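Side-chain contact in putative cell adhesion protein (Parabacteroides distasonis, PDB 3LIU), which probably serves as a fimbrial subunit of the FimA/Mfa1 family, building adhesive pili on the bacterial surface: residues E339-D344 against S350-Q355. Residues are numbered along the deposited sequence; the frame is centred on the assembly and turned at random.
Sequences EEVTID and SKFYVQ
Phe352 spans two residues of strand 340-343, meeting Val341 with its root and Ile343 with its far end. Val341 CG2 sits 3.8 Å from Phe352 CB and also touches CG, while Ile343 CD1 lies 3.7 Å from Phe352 CZ and about as near CE1. Both aliphatic side chains cross the phenylalanine roughly at right angles. With CG anti to the backbone N (chi1 -162°), the Phe352 ring runs out along the strand to Ile343, whose own extended chain (chi2 159°) carries CD1 to it. Over the centre of one ring face lies Gln355 NE2, 3.4 Å above the plane; its amide is fixed by a nearly straight, in-plane hydrogen bond to a lone pair of Phe352 O (3.1 Å). The strand forms a beta hairpin with 347-350, and after Ser350 the chain turns away from the strand, with Phe352 still pointing toward it; Val389 of strand 383-391 touches all three side chains. At the open end of the hairpin Glu340 and Ser350 form an antiparallel non-hydrogen-bonded pair, and a bend at chi2 (73°) brings Glu340 OE1 within 3.3 Å of Ser350 CB. Lys351 N donates to Glu339 O (2.8 Å). The Tyr353 ring reaches back to the Glu339 backbone, Tyr353 CE1 lying 3.8 Å from Glu339 CA, and a water at the ring's edge joins Tyr353 OH to Glu339 OE2, the latter bond weak.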
loop_
_atom_site.group_PDB
_atom_site.type_symbol
_atom_site.label_atom_id
_atom_site.label_comp_id
_atom_site.label_asym_id
_atom_site.label_seq_id
_atom_site.Cartn_x
_atom_site.Cartn_y
_atom_site.Cartn_z
ATOM N N GLU A 339 -1.043 -15.009 0.384
ATOM C CA GLU A 339 -1.867 -16.193 0.558
ATOM C C GLU A 339 -1.476 -16.983 1.826
ATOM O O GLU A 339 -2.324 -17.507 2.565
ATOM C CB GLU A 339 -1.704 -17.041 -0.690
ATOM C CG GLU A 339 -2.340 -18.424 -0.591
ATOM C CD GLU A 339 -2.224 -19.195 -1.899
ATOM O OE1 GLU A 339 -1.111 -19.264 -2.473
ATOM O OE2 GLU A 339 -3.253 -19.706 -2.356
ATOM N N GLU A 340 -0.173 -17.061 2.045
ATOM C CA GLU A 340 0.441 -17.551 3.279
ATOM C C GLU A 340 1.667 -16.649 3.562
ATOM O O GLU A 340 2.507 -16.393 2.657
ATOM C CB GLU A 340 0.843 -19.030 3.117
ATOM C CG GLU A 340 1.458 -19.687 4.375
ATOM C CD GLU A 340 0.431 -19.964 5.476
ATOM O OE1 GLU A 340 -0.761 -20.002 5.167
ATOM O OE2 GLU A 340 0.818 -20.164 6.644
ATOM N N VAL A 341 1.760 -16.164 4.791
ATOM C CA VAL A 341 2.864 -15.321 5.222
ATOM C C VAL A 341 3.488 -15.848 6.527
ATOM O O VAL A 341 2.836 -16.543 7.327
ATOM C CB VAL A 341 2.441 -13.852 5.392
ATOM C CG1 VAL A 341 1.837 -13.345 4.069
ATOM C CG2 VAL A 341 1.423 -13.666 6.581
ATOM N N THR A 342 4.763 -15.528 6.693
ATOM C CA THR A 342 5.490 -15.607 7.942
ATOM C C THR A 342 5.472 -14.209 8.494
ATOM O O THR A 342 5.790 -13.251 7.780
ATOM C CB THR A 342 6.934 -16.141 7.679
ATOM O OG1 THR A 342 6.829 -17.520 7.357
ATOM C CG2 THR A 342 7.878 -16.031 8.915
ATOM N N ILE A 343 5.024 -14.078 9.730
ATOM C CA ILE A 343 4.828 -12.770 10.376
ATOM C C ILE A 343 5.366 -12.899 11.807
ATOM O O ILE A 343 5.534 -14.018 12.289
ATOM C CB ILE A 343 3.320 -12.302 10.266
ATOM C CG1 ILE A 343 3.167 -10.817 10.593
ATOM C CG2 ILE A 343 2.390 -13.146 11.141
ATOM C CD1 ILE A 343 1.873 -10.177 10.041
ATOM N N ASP A 344 5.709 -11.764 12.419
ATOM C CA ASP A 344 6.334 -11.666 13.753
ATOM C C ASP A 344 7.483 -12.622 13.922
ATOM O O ASP A 344 7.562 -13.323 14.922
ATOM C CB ASP A 344 5.324 -11.918 14.884
ATOM C CG ASP A 344 4.177 -10.928 14.872
ATOM O OD1 ASP A 344 4.393 -9.745 14.507
ATOM O OD2 ASP A 344 3.048 -11.327 15.238
ATOM N N SER A 350 -2.618 -17.390 7.138
ATOM C CA SER A 350 -3.156 -17.713 5.832
ATOM C C SER A 350 -4.140 -16.595 5.477
ATOM O O SER A 350 -4.756 -15.979 6.338
ATOM C CB SER A 350 -3.863 -19.074 5.840
ATOM O OG SER A 350 -5.086 -18.914 6.533
ATOM N N LYS A 351 -4.255 -16.328 4.194
ATOM C CA LYS A 351 -5.190 -15.332 3.682
ATOM C C LYS A 351 -4.954 -13.934 4.239
ATOM O O LYS A 351 -5.875 -13.178 4.369
ATOM C CB LYS A 351 -6.638 -15.801 3.888
ATOM C CG LYS A 351 -6.958 -17.093 3.113
ATOM C CD LYS A 351 -8.327 -17.657 3.431
ATOM C CE LYS A 351 -8.487 -19.107 2.946
ATOM N NZ LYS A 351 -8.118 -19.286 1.492
ATOM N N PHE A 352 -3.705 -13.594 4.541
ATOM C CA PHE A 352 -3.338 -12.248 4.980
ATOM C C PHE A 352 -3.456 -11.261 3.799
ATOM O O PHE A 352 -3.881 -10.106 3.965
ATOM C CB PHE A 352 -1.888 -12.275 5.491
ATOM C CG PHE A 352 -1.523 -11.116 6.335
ATOM C CD1 PHE A 352 -1.862 -11.095 7.694
ATOM C CD2 PHE A 352 -0.823 -10.050 5.792
ATOM C CE1 PHE A 352 -1.529 -9.998 8.480
ATOM C CE2 PHE A 352 -0.470 -8.967 6.552
ATOM C CZ PHE A 352 -0.821 -8.925 7.905
ATOM N N TYR A 353 -2.999 -11.701 2.627
ATOM C CA TYR A 353 -2.994 -10.867 1.432
ATOM C C TYR A 353 -2.289 -9.511 1.689
ATOM O O TYR A 353 -1.282 -9.469 2.404
ATOM C CB TYR A 353 -4.432 -10.775 0.836
ATOM C CG TYR A 353 -4.943 -12.140 0.409
ATOM C CD1 TYR A 353 -4.276 -12.861 -0.569
ATOM C CD2 TYR A 353 -6.072 -12.714 0.984
ATOM C CE1 TYR A 353 -4.711 -14.108 -0.966
ATOM C CE2 TYR A 353 -6.515 -13.973 0.588
ATOM C CZ TYR A 353 -5.818 -14.653 -0.389
ATOM O OH TYR A 353 -6.205 -15.891 -0.815
ATOM N N VAL A 354 -2.791 -8.431 1.115
ATOM C CA VAL A 354 -2.069 -7.170 1.077
ATOM C C VAL A 354 -2.734 -6.121 1.949
ATOM O O VAL A 354 -3.817 -5.636 1.641
ATOM C CB VAL A 354 -1.915 -6.644 -0.385
ATOM C CG1 VAL A 354 -1.132 -5.334 -0.425
ATOM C CG2 VAL A 354 -1.266 -7.719 -1.275
ATOM N N GLN A 355 -2.049 -5.766 3.043
ATOM C CA GLN A 355 -2.573 -4.832 4.011
ATOM C C GLN A 355 -1.571 -3.701 4.169
ATOM O O GLN A 355 -0.377 -3.880 3.925
ATOM C CB GLN A 355 -2.836 -5.507 5.341
ATOM C CG GLN A 355 -3.799 -6.655 5.256
ATOM C CD GLN A 355 -4.030 -7.300 6.637
ATOM O OE1 GLN A 355 -4.005 -6.620 7.636
ATOM N NE2 GLN A 355 -4.238 -8.602 6.674
HETATM O O HOH W 1 -4.527 -17.133 -2.577
#